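Local coordinates for probable secreted solute-binding lipoprotein (Streptomyces coelicolor, PDB 3I3V) that probably binds a solute outside the cell membrane and delivers it to a membrane transporter, as extracellular solute-binding lipoproteins of this family generally do, at residues C[120-125]-C[325-329]; C[144-150]-C[267-271]; C[165-169]-C[232-237]; C[216-221]-C[376-381]. All coordinates share one frame; numbering follows the deposited sequence.

Interaction 1 of 4, residues C[120-125]-C[325-329]; sequences PYFATN and RDMAL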
loop_
_atom_site.group_PDB
_atom_site.type_symbol
_atom_site.label_atom_id
_atom_site.label_comp_id
_atom_site.label_asym_id
_atom_site.label_seq_id
_atom_site.Cartn_x
_atom_site.Cartn_y
_atom_site.Cartn_z
ATOM N N PRO C 120 36.857 27.871 3.713
ATOM C CA PRO C 120 37.996 27.773 2.800
ATOM C C PRO C 120 37.511 27.858 1.353
ATOM O O PRO C 120 36.362 27.531 1.051
ATOM C CB PRO C 120 38.588 26.402 3.131
ATOM C CG PRO C 120 38.184 26.188 4.563
ATOM C CD PRO C 120 36.750 26.659 4.535
ATOM N N TYR C 121 38.378 28.317 0.458
ATOM C CA TYR C 121 37.996 28.417 -0.943
ATOM C C TYR C 121 39.194 28.297 -1.866
ATOM O O TYR C 121 39.265 27.354 -2.643
ATOM C CB TYR C 121 37.244 29.728 -1.190
ATOM C CG TYR C 121 36.276 29.646 -2.349
ATOM C CD1 TYR C 121 35.330 28.628 -2.416
ATOM C CD2 TYR C 121 36.302 30.587 -3.372
ATOM C CE1 TYR C 121 34.435 28.546 -3.470
ATOM C CE2 TYR C 121 35.411 30.516 -4.434
ATOM C CZ TYR C 121 34.478 29.491 -4.477
ATOM O OH TYR C 121 33.598 29.401 -5.531
ATOM N N PHE C 122 40.137 29.231 -1.782
ATOM C CA PHE C 122 41.321 29.177 -2.640
ATOM C C PHE C 122 42.488 28.411 -2.026
ATOM O O PHE C 122 42.685 28.405 -0.805
ATOM C CB PHE C 122 41.768 30.594 -3.017
ATOM C CG PHE C 122 40.971 31.202 -4.138
ATOM C CD1 PHE C 122 39.785 30.616 -4.562
ATOM C CD2 PHE C 122 41.405 32.364 -4.771
ATOM C CE1 PHE C 122 39.044 31.172 -5.592
ATOM C CE2 PHE C 122 40.666 32.928 -5.806
ATOM C CZ PHE C 122 39.476 32.324 -6.217
ATOM N N ALA C 123 43.266 27.763 -2.883
ATOM C CA ALA C 123 44.411 26.990 -2.427
ATOM C C ALA C 123 45.571 27.131 -3.398
ATOM O O ALA C 123 45.464 27.818 -4.414
ATOM C CB ALA C 123 44.031 25.519 -2.290
ATOM N N THR C 124 46.686 26.486 -3.075
ATOM C CA THR C 124 47.841 26.530 -3.950
ATOM C C THR C 124 48.520 25.182 -4.014
ATOM O O THR C 124 48.672 24.502 -2.995
ATOM C CB THR C 124 48.907 27.532 -3.485
ATOM O OG1 THR C 124 48.326 28.831 -3.333
ATOM C CG2 THR C 124 50.033 27.594 -4.508
ATOM N N ASN C 125 48.888 24.799 -5.232
ATOM C CA ASN C 125 49.627 23.577 -5.487
ATOM C C ASN C 125 50.951 24.182 -5.920
ATOM O O ASN C 125 50.980 25.042 -6.800
ATOM C CB ASN C 125 49.013 22.773 -6.626
ATOM C CG ASN C 125 48.471 21.440 -6.161
ATOM O OD1 ASN C 125 47.305 21.327 -5.781
ATOM N ND2 ASN C 125 49.325 20.420 -6.171
ATOM N N ARG C 325 42.514 27.838 -11.080
ATOM C CA ARG C 325 42.749 27.976 -9.650
ATOM C C ARG C 325 42.741 26.635 -8.942
ATOM O O ARG C 325 41.925 25.758 -9.259
ATOM C CB ARG C 325 41.646 28.821 -9.011
ATOM C CG ARG C 325 41.556 30.246 -9.481
ATOM C CD ARG C 325 42.285 31.191 -8.552
ATOM N NE ARG C 325 43.732 31.173 -8.725
ATOM C CZ ARG C 325 44.353 31.343 -9.890
ATOM N NH1 ARG C 325 43.654 31.531 -11.001
ATOM N NH2 ARG C 325 45.681 31.364 -9.936
ATOM N N ASP C 326 43.643 26.476 -7.983
ATOM C CA ASP C 326 43.653 25.263 -7.187
ATOM C C ASP C 326 42.648 25.641 -6.098
ATOM O O ASP C 326 42.603 26.801 -5.670
ATOM C CB ASP C 326 45.031 25.010 -6.585
ATOM C CG ASP C 326 46.095 24.771 -7.643
ATOM O OD1 ASP C 326 45.872 23.909 -8.529
ATOM O OD2 ASP C 326 47.149 25.439 -7.578
HETATM N N MSE C 327 41.841 24.680 -5.657
HETATM C CA MSE C 327 40.809 24.958 -4.659
HETATM C C MSE C 327 40.978 24.204 -3.352
HETATM O O MSE C 327 41.639 23.170 -3.304
HETATM C CB MSE C 327 39.426 24.622 -5.234
HETATM C CG MSE C 327 39.098 25.317 -6.544
HETATM SE SE MSE C 327 38.981 27.227 -6.358
HETATM C CE MSE C 327 37.186 27.328 -5.658
ATOM N N ALA C 328 40.362 24.733 -2.298
ATOM C CA ALA C 328 40.401 24.109 -0.982
ATOM C C ALA C 328 39.208 23.174 -0.809
ATOM O O ALA C 328 39.055 22.566 0.244
ATOM C CB ALA C 328 40.386 25.165 0.102
ATOM N N LEU C 329 38.361 23.065 -1.835
ATOM C CA LEU C 329 37.189 22.192 -1.773
ATOM C C LEU C 329 37.329 21.016 -2.737
ATOM O O LEU C 329 38.107 21.073 -3.694
ATOM C CB LEU C 329 35.922 22.978 -2.128
ATOM C CG LEU C 329 35.732 24.346 -1.466
ATOM C CD1 LEU C 329 34.450 24.990 -1.978
ATOM C CD2 LEU C 329 35.683 24.183 0.040
HETATM O O HOH W 1 44.635 21.629 -6.591
#

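Interaction 2 of 4, residues C[144-150]-C[267-271]; sequences PTTGDQL and GWPLA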
loop_
_atom_site.group_PDB
_atom_site.type_symbol
_atom_site.label_atom_id
_atom_site.label_comp_id
_atom_site.label_asym_id
_atom_site.label_seq_id
_atom_site.Cartn_x
_atom_site.Cartn_y
_atom_site.Cartn_z
ATOM N N PRO C 144 64.405 12.745 -11.952
ATOM C CA PRO C 144 64.986 12.326 -10.669
ATOM C C PRO C 144 63.991 12.209 -9.517
ATOM O O PRO C 144 63.165 13.090 -9.306
ATOM C CB PRO C 144 66.058 13.391 -10.411
ATOM C CG PRO C 144 65.510 14.603 -11.109
ATOM C CD PRO C 144 64.996 14.016 -12.403
ATOM N N THR C 145 64.088 11.114 -8.771
ATOM C CA THR C 145 63.218 10.849 -7.631
ATOM C C THR C 145 63.996 10.912 -6.317
ATOM O O THR C 145 63.422 11.091 -5.245
ATOM C CB THR C 145 62.577 9.459 -7.787
ATOM O OG1 THR C 145 61.576 9.524 -8.809
ATOM C CG2 THR C 145 61.952 8.983 -6.489
ATOM N N THR C 146 65.310 10.765 -6.400
ATOM C CA THR C 146 66.139 10.788 -5.210
ATOM C C THR C 146 67.243 11.824 -5.322
ATOM O O THR C 146 67.627 12.231 -6.423
ATOM C CB THR C 146 66.777 9.415 -4.968
ATOM O OG1 THR C 146 67.480 9.006 -6.149
ATOM C CG2 THR C 146 65.704 8.376 -4.634
ATOM N N GLY C 147 67.739 12.248 -4.164
ATOM C CA GLY C 147 68.794 13.237 -4.123
ATOM C C GLY C 147 69.982 12.844 -4.972
ATOM O O GLY C 147 70.583 13.695 -5.632
ATOM N N ASP C 148 70.333 11.560 -4.953
ATOM C CA ASP C 148 71.457 11.077 -5.752
ATOM C C ASP C 148 71.187 11.234 -7.241
ATOM O O ASP C 148 72.055 11.663 -7.993
ATOM C CB ASP C 148 71.757 9.609 -5.450
ATOM C CG ASP C 148 72.432 9.420 -4.118
ATOM O OD1 ASP C 148 73.113 10.365 -3.661
ATOM O OD2 ASP C 148 72.291 8.325 -3.534
ATOM N N GLN C 149 69.983 10.882 -7.669
ATOM C CA GLN C 149 69.633 11.004 -9.082
ATOM C C GLN C 149 69.565 12.475 -9.492
ATOM O O GLN C 149 69.998 12.836 -10.590
ATOM C CB GLN C 149 68.294 10.320 -9.356
ATOM C CG GLN C 149 68.299 8.830 -9.072
ATOM C CD GLN C 149 66.907 8.217 -9.133
ATOM O OE1 GLN C 149 65.908 8.924 -9.291
ATOM N NE2 GLN C 149 66.838 6.894 -8.996
ATOM N N LEU C 150 69.031 13.319 -8.609
ATOM C CA LEU C 150 68.921 14.744 -8.898
ATOM C C LEU C 150 70.302 15.315 -9.142
ATOM O O LEU C 150 70.515 16.069 -10.086
ATOM C CB LEU C 150 68.264 15.491 -7.736
ATOM C CG LEU C 150 68.160 17.022 -7.848
ATOM C CD1 LEU C 150 67.360 17.425 -9.086
ATOM C CD2 LEU C 150 67.497 17.570 -6.592
ATOM N N GLY C 267 57.466 16.072 -7.755
ATOM C CA GLY C 267 57.817 16.627 -6.463
ATOM C C GLY C 267 59.323 16.739 -6.351
ATOM O O GLY C 267 60.052 16.359 -7.268
ATOM N N TRP C 268 59.800 17.267 -5.231
ATOM C CA TRP C 268 61.234 17.411 -5.032
ATOM C C TRP C 268 61.818 16.078 -4.543
ATOM O O TRP C 268 61.302 15.463 -3.610
ATOM C CB TRP C 268 61.510 18.546 -4.035
ATOM C CG TRP C 268 62.963 18.850 -3.898
ATOM C CD1 TRP C 268 63.845 18.255 -3.045
ATOM C CD2 TRP C 268 63.733 19.750 -4.709
ATOM N NE1 TRP C 268 65.114 18.722 -3.278
ATOM C CE2 TRP C 268 65.074 19.638 -4.293
ATOM C CE3 TRP C 268 63.419 20.633 -5.748
ATOM C CZ2 TRP C 268 66.103 20.379 -4.879
ATOM C CZ3 TRP C 268 64.442 21.372 -6.330
ATOM C CH2 TRP C 268 65.767 21.238 -5.893
ATOM N N PRO C 269 62.896 15.605 -5.190
ATOM C CA PRO C 269 63.548 14.341 -4.831
ATOM C C PRO C 269 63.800 14.191 -3.341
ATOM O O PRO C 269 64.005 15.174 -2.642
ATOM C CB PRO C 269 64.838 14.383 -5.638
ATOM C CG PRO C 269 64.393 15.056 -6.891
ATOM C CD PRO C 269 63.564 16.221 -6.348
ATOM N N LEU C 270 63.791 12.950 -2.866
ATOM C CA LEU C 270 64.008 12.657 -1.457
ATOM C C LEU C 270 65.409 12.136 -1.156
ATOM O O LEU C 270 66.061 11.521 -2.011
ATOM C CB LEU C 270 63.000 11.609 -0.979
ATOM C CG LEU C 270 61.502 11.908 -1.080
ATOM C CD1 LEU C 270 60.755 10.687 -0.624
ATOM C CD2 LEU C 270 61.116 13.116 -0.229
ATOM N N ALA C 271 65.858 12.390 0.069
ATOM C CA ALA C 271 67.153 11.911 0.538
ATOM C C ALA C 271 66.801 10.589 1.211
ATOM O O ALA C 271 65.620 10.302 1.418
ATOM C CB ALA C 271 67.738 12.876 1.554
#

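Interaction 3 of 4, residues C[165-169]-C[232-237]; sequences VTVGG and SMTTQF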
loop_
_atom_site.group_PDB
_atom_site.type_symbol
_atom_site.label_atom_id
_atom_site.label_comp_id
_atom_site.label_asym_id
_atom_site.label_seq_id
_atom_site.Cartn_x
_atom_site.Cartn_y
_atom_site.Cartn_z
ATOM N N VAL C 165 68.542 23.335 -11.638
ATOM C CA VAL C 165 67.381 23.936 -10.973
ATOM C C VAL C 165 67.544 25.450 -10.865
ATOM O O VAL C 165 68.541 25.946 -10.342
ATOM C CB VAL C 165 67.142 23.378 -9.530
ATOM C CG1 VAL C 165 65.873 23.971 -8.954
ATOM C CG2 VAL C 165 67.013 21.868 -9.547
ATOM N N THR C 166 66.568 26.188 -11.373
ATOM C CA THR C 166 66.635 27.635 -11.283
ATOM C C THR C 166 65.691 28.093 -10.167
ATOM O O THR C 166 64.586 27.572 -10.014
ATOM C CB THR C 166 66.234 28.299 -12.614
ATOM O OG1 THR C 166 66.336 29.724 -12.493
ATOM C CG2 THR C 166 64.812 27.915 -12.995
ATOM N N VAL C 167 66.142 29.053 -9.372
ATOM C CA VAL C 167 65.335 29.560 -8.275
ATOM C C VAL C 167 65.887 30.901 -7.804
ATOM O O VAL C 167 67.093 31.143 -7.871
ATOM C CB VAL C 167 65.316 28.551 -7.093
ATOM C CG1 VAL C 167 66.723 28.364 -6.538
ATOM C CG2 VAL C 167 64.359 29.030 -6.006
ATOM N N GLY C 168 64.997 31.778 -7.345
ATOM C CA GLY C 168 65.425 33.084 -6.868
ATOM C C GLY C 168 65.913 33.003 -5.436
ATOM O O GLY C 168 65.138 33.153 -4.492
ATOM N N GLY C 169 67.205 32.758 -5.273
ATOM C CA GLY C 169 67.759 32.651 -3.942
ATOM C C GLY C 169 67.727 33.924 -3.121
ATOM O O GLY C 169 67.971 33.878 -1.917
ATOM N N SER C 232 64.262 36.142 -12.650
ATOM C CA SER C 232 65.407 35.435 -13.213
ATOM C C SER C 232 64.996 33.985 -13.430
ATOM O O SER C 232 65.240 33.401 -14.483
ATOM C CB SER C 232 66.587 35.475 -12.241
ATOM O OG SER C 232 66.777 36.772 -11.707
HETATM N N MSE C 233 64.367 33.420 -12.406
HETATM C CA MSE C 233 63.888 32.045 -12.420
HETATM C C MSE C 233 62.903 31.813 -13.558
HETATM O O MSE C 233 63.089 30.928 -14.396
HETATM C CB MSE C 233 63.212 31.745 -11.086
HETATM C CG MSE C 233 62.650 30.362 -10.944
HETATM SE SE MSE C 233 61.805 30.170 -9.212
HETATM C CE MSE C 233 59.981 30.727 -9.709
ATOM N N THR C 234 61.847 32.615 -13.563
ATOM C CA THR C 234 60.806 32.546 -14.577
ATOM C C THR C 234 61.377 32.684 -15.991
ATOM O O THR C 234 60.935 32.004 -16.914
ATOM C CB THR C 234 59.762 33.643 -14.324
ATOM O OG1 THR C 234 58.893 33.220 -13.268
ATOM C CG2 THR C 234 58.955 33.939 -15.583
ATOM N N THR C 235 62.356 33.563 -16.159
ATOM C CA THR C 235 62.965 33.755 -17.464
ATOM C C THR C 235 63.803 32.548 -17.868
ATOM O O THR C 235 63.605 31.989 -18.940
ATOM C CB THR C 235 63.861 35.025 -17.495
ATOM O OG1 THR C 235 63.039 36.187 -17.657
ATOM C CG2 THR C 235 64.852 34.960 -18.641
ATOM N N GLN C 236 64.735 32.148 -17.004
ATOM C CA GLN C 236 65.612 31.014 -17.296
ATOM C C GLN C 236 64.877 29.755 -17.728
ATOM O O GLN C 236 65.325 29.052 -18.632
ATOM C CB GLN C 236 66.504 30.697 -16.092
ATOM C CG GLN C 236 67.619 31.703 -15.891
ATOM C CD GLN C 236 68.592 31.307 -14.797
ATOM O OE1 GLN C 236 69.543 32.031 -14.513
ATOM N NE2 GLN C 236 68.359 30.160 -14.178
ATOM N N PHE C 237 63.749 29.467 -17.090
ATOM C CA PHE C 237 62.987 28.281 -17.448
ATOM C C PHE C 237 62.190 28.461 -18.749
ATOM O O PHE C 237 62.124 27.545 -19.567
ATOM C CB PHE C 237 62.050 27.887 -16.304
ATOM C CG PHE C 237 61.392 26.550 -16.500
ATOM C CD1 PHE C 237 60.230 26.430 -17.257
ATOM C CD2 PHE C 237 61.948 25.406 -15.944
ATOM C CE1 PHE C 237 59.633 25.186 -17.456
ATOM C CE2 PHE C 237 61.363 24.163 -16.137
ATOM C CZ PHE C 237 60.199 24.052 -16.895
#

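Interaction 4 of 4, residues C[216-221]-C[376-381]; sequences RDAGVF and SFTRGT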
loop_
_atom_site.group_PDB
_atom_site.type_symbol
_atom_site.label_atom_id
_atom_site.label_comp_id
_atom_site.label_asym_id
_atom_site.label_seq_id
_atom_site.Cartn_x
_atom_site.Cartn_y
_atom_site.Cartn_z
ATOM N N ARG C 216 73.125 21.699 -2.995
ATOM C CA ARG C 216 73.673 22.986 -3.431
ATOM C C ARG C 216 75.167 22.928 -3.796
ATOM O O ARG C 216 75.591 23.457 -4.827
ATOM C CB ARG C 216 73.463 24.015 -2.315
ATOM C CG ARG C 216 74.160 25.348 -2.520
ATOM C CD ARG C 216 74.408 26.019 -1.177
ATOM N NE ARG C 216 75.312 25.200 -0.375
ATOM C CZ ARG C 216 75.639 25.438 0.888
ATOM N NH1 ARG C 216 75.136 26.482 1.523
ATOM N NH2 ARG C 216 76.471 24.625 1.516
ATOM N N ASP C 217 75.968 22.315 -2.931
ATOM C CA ASP C 217 77.401 22.214 -3.183
ATOM C C ASP C 217 77.655 21.338 -4.405
ATOM O O ASP C 217 78.631 21.543 -5.124
ATOM C CB ASP C 217 78.123 21.654 -1.951
ATOM C CG ASP C 217 78.214 22.671 -0.816
ATOM O OD1 ASP C 217 78.722 22.324 0.274
ATOM O OD2 ASP C 217 77.788 23.826 -1.016
ATOM N N ALA C 218 76.761 20.388 -4.658
ATOM C CA ALA C 218 76.910 19.497 -5.800
ATOM C C ALA C 218 76.540 20.193 -7.104
ATOM O O ALA C 218 76.632 19.602 -8.184
ATOM C CB ALA C 218 76.052 18.263 -5.607
ATOM N N GLY C 219 76.113 21.450 -6.997
ATOM C CA GLY C 219 75.736 22.217 -8.172
ATOM C C GLY C 219 74.345 21.941 -8.710
ATOM O O GLY C 219 74.125 22.003 -9.917
ATOM N N VAL C 220 73.394 21.656 -7.828
ATOM C CA VAL C 220 72.034 21.374 -8.265
ATOM C C VAL C 220 71.302 22.652 -8.670
ATOM O O VAL C 220 70.365 22.612 -9.464
ATOM C CB VAL C 220 71.235 20.641 -7.160
ATOM C CG1 VAL C 220 69.747 20.631 -7.494
ATOM C CG2 VAL C 220 71.737 19.214 -7.025
ATOM N N PHE C 221 71.736 23.790 -8.140
ATOM C CA PHE C 221 71.104 25.063 -8.476
ATOM C C PHE C 221 71.933 25.805 -9.501
ATOM O O PHE C 221 73.130 25.557 -9.629
ATOM C CB PHE C 221 70.937 25.917 -7.214
ATOM C CG PHE C 221 70.124 25.245 -6.157
ATOM C CD1 PHE C 221 68.783 24.962 -6.380
ATOM C CD2 PHE C 221 70.712 24.801 -4.988
ATOM C CE1 PHE C 221 68.048 24.244 -5.460
ATOM C CE2 PHE C 221 69.977 24.079 -4.059
ATOM C CZ PHE C 221 68.642 23.798 -4.299
ATOM N N SER C 376 72.472 31.351 2.573
ATOM C CA SER C 376 72.472 29.893 2.531
ATOM C C SER C 376 72.660 29.269 1.149
ATOM O O SER C 376 73.206 28.175 1.038
ATOM C CB SER C 376 71.181 29.354 3.145
ATOM O OG SER C 376 71.024 29.813 4.473
ATOM N N PHE C 377 72.196 29.934 0.098
ATOM C CA PHE C 377 72.350 29.379 -1.248
ATOM C C PHE C 377 73.767 29.502 -1.811
ATOM O O PHE C 377 74.067 28.944 -2.864
ATOM C CB PHE C 377 71.368 30.037 -2.227
ATOM C CG PHE C 377 70.096 29.269 -2.422
ATOM C CD1 PHE C 377 68.986 29.507 -1.615
ATOM C CD2 PHE C 377 70.005 28.300 -3.415
ATOM C CE1 PHE C 377 67.802 28.793 -1.801
ATOM C CE2 PHE C 377 68.826 27.582 -3.605
ATOM C CZ PHE C 377 67.721 27.829 -2.799
ATOM N N THR C 378 74.630 30.239 -1.120
ATOM C CA THR C 378 76.010 30.437 -1.567
ATOM C C THR C 378 76.821 29.170 -1.303
ATOM O O THR C 378 76.990 28.766 -0.154
ATOM C CB THR C 378 76.661 31.611 -0.821
ATOM O OG1 THR C 378 75.805 32.757 -0.900
ATOM C CG2 THR C 378 78.005 31.958 -1.439
ATOM N N ARG C 379 77.316 28.546 -2.369
ATOM C CA ARG C 379 78.081 27.309 -2.247
ATOM C C ARG C 379 79.237 27.385 -1.266
ATOM O O ARG C 379 79.941 28.389 -1.182
ATOM C CB ARG C 379 78.605 26.884 -3.615
ATOM C CG ARG C 379 77.527 26.825 -4.659
ATOM C CD ARG C 379 78.071 26.389 -5.993
ATOM N NE ARG C 379 78.412 24.975 -6.025
ATOM C CZ ARG C 379 78.546 24.285 -7.151
ATOM N NH1 ARG C 379 78.361 24.893 -8.316
ATOM N NH2 ARG C 379 78.863 22.998 -7.120
ATOM N N GLY C 380 79.428 26.303 -0.524
ATOM C CA GLY C 380 80.505 26.250 0.445
ATOM C C GLY C 380 80.094 26.684 1.837
ATOM O O GLY C 380 80.793 26.385 2.802
ATOM N N THR C 381 78.965 27.385 1.944
ATOM C CA THR C 381 78.463 27.871 3.233
ATOM C C THR C 381 78.053 26.715 4.129
ATOM O O THR C 381 77.033 26.068 3.906
ATOM C CB THR C 381 77.250 28.796 3.042
ATOM O OG1 THR C 381 77.616 29.897 2.206
ATOM C CG2 THR C 381 76.772 29.331 4.381
#

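Interaction 1 of 4, residues C[120-125]-C[325-329]
Met327, deposited as selenomethionine, lays its methyl group over the centre of the Tyr121 ring, with CE 3.6 Å from the ring centroid, a CH-pi contact. Bends at chi2 and chi3 (-65° and -81°) fold the chain back alongside the ring, and its SE also meets the Phe122 ring obliquely, 3.9 Å from CD1, a Met-aromatic contact. A flexible, polarisable side chain suits this place between two aromatics. Over one face of Phe122, toward the rim, lies Arg325 CD, 3.6 Å from CE2, while Leu329 CD1 meets the edge of Tyr121. Ala123 is small enough to let the backbones close up: its N donates to Asp326 O at 3.0 Å, and Ala328 N to Tyr121 O at 2.9 Å. Beyond them Asn125 N reaches Asp326 OD2 from above the carboxylate plane, 3.0 Å away, and a water links Asn125 OD1 to Asp326 OD1. This buried carboxylate is further held by Ser249 and Gln345, and Tyr121 OH by Met310 O. The short, weakly bonded strand at about 326-327 pairs antiparallel with strand 122-131, and helix 313-323 packs on Met327 through Val316, Phe319 and Val320.

Interaction 2 of 4, residues C[144-150]-C[267-271]
Leu150 and Trp268 meet at about a right angle, the methyl CD2 of the leucine lying 3.6 Å from CZ2 of the indole, above its plane and displaced toward the rim. Leu150 has CG anti to the backbone N (chi1 176°), which carries its branched end off the helix to the indole, and a branched aliphatic residue suits packing against the indole. Pro269 packs beside this pair. Its ring points into the opposite segment, where CG lies 4.0 Å from Leu150 CB and 3.3 Å from Pro144 O, while CB packs on the Thr146 carbonyl carbon. The compact ring of a proline, with no N-H to satisfy, suits this close packing against the turn. On the flank of the proline the two backbones are joined by a pair of bonds: Leu270 N donates to Thr145 O at 3.0 Å, and Gly147 N, from the first residue of the helix, to Leu270 O at 2.8 Å. Behind the contact, Gln149 folds back so that OE1 accepts from Thr145 N at 2.9 Å and takes a weak bond from Thr146 N at 3.5 Å. Thr146 OG1 in turn accepts a weak bond from Gln149 N. These two weak, reciprocal bonds between Thr146 and Gln149 make a capping box, with Thr146 as the N-cap of helix 147-159, and the loop after strand 263-266 is bridged to that helix start.

Interaction 3 of 4, residues C[165-169]-C[232-237]
The closest approach here is a polar one that does not make a recognised hydrogen bond: Thr166 OG1 and Gln236 NE2 stand 2.7 Å apart, but the angle is poor. The hydroxyl is carried to the helix because OG1 lies anti to the backbone N (chi1 -179°), leaving CG2 between the backbone N and the carbonyl carbon. Gln236 reaches it with a chain extended beyond CG, its amide nitrogen approaching the threonine obliquely. A small, branched residue with one polar and one apolar arm suits this position, since OG1 also rests against Met233 CA at 3.4 Å while CG2 meets Met233 CG at 3.9 Å. A valine at Thr166 would keep the apolar packing but would probably leave the Gln236 amide facing a methyl group in place of the hydroxyl. Met233, deposited as selenomethionine, runs straight out to SE, with chi1 and chi2 both near 180°. Its CG passes 3.5 Å from Thr166 O, and its SE comes to 3.7 Å from Val167 CA, beside the backbone of residues 166-168. Gly168 is the centre of an inverse gamma turn. Helix 230-238 therefore packs against strand 163-166 and the loop that follows, and this strand pairs in parallel with strand 242-246; helix 172-182 touches both sides of the contact, its Thr173 meeting Val167 and Met233.

Interaction 4 of 4, residues C[216-221]-C[376-381]
Arg216 makes the main polar contact, its guanidinium gripping backbone oxygens of the other segment in its own plane. NH1 donates to Ser376 O at 2.6 Å, and NH1 and NH2 both reach Thr381 O, end-on, NH2 at 2.8 Å. A bend at chi3 (63°) turns the group toward the turn that follows helix 363-377, and arginine suits the place because its several N-H groups can meet two carbonyls at once. An alanine at Arg216 would remove all three bonds and is likely to leave the Ser376 and Thr381 carbonyls without these donors and Asp217 without its salt-bridge mate. That salt bridge joins Arg216 NE to Asp217 OD2 at 2.9 Å. The same oxygen takes a straight bond from Gly380 N at 3.0 Å (172°), met from above the carboxylate plane. Arg379 NH2 also approaches Asp217 O, at a separation so short that its exact length is doubtful.

Among the apolar contacts, Phe377 sets its edge, CE2, over the centre of the Phe221 ring, an edge-to-face pair with centroids 4.8 Å apart and planes at 68°. Two glycines with positive phi shape the backbones: Gly219 closes helix 203-217 in a Schellman motif, and Gly380 lies in the type II turn from Thr378 to Thr381, following helix 363-377.

How the interactions relate
From the N terminus, residues 120-125 come first and meet their partner only at 325-329, so interaction 1 closes the widest loop, joining strand 122-131 to strand 326-327. Nested within it lies interaction 2, from the start of helix 147-159 to residues 267-271, and inside that interaction 3, from strand 163-166 to helix 230-238. Interaction 4 crosses all three, because 216-221 lies within their loops while 376-381 lies beyond them. Interactions 2, 3 and 4 touch one another, through Trp268 on Val165 and Phe221 and Val167 on Phe377, and together join helix 147-159, strand 163-166, helix 203-217 and the end of helix 363-377. Interaction 1 stands apart, its centre about 25 to 33 Å from their centres.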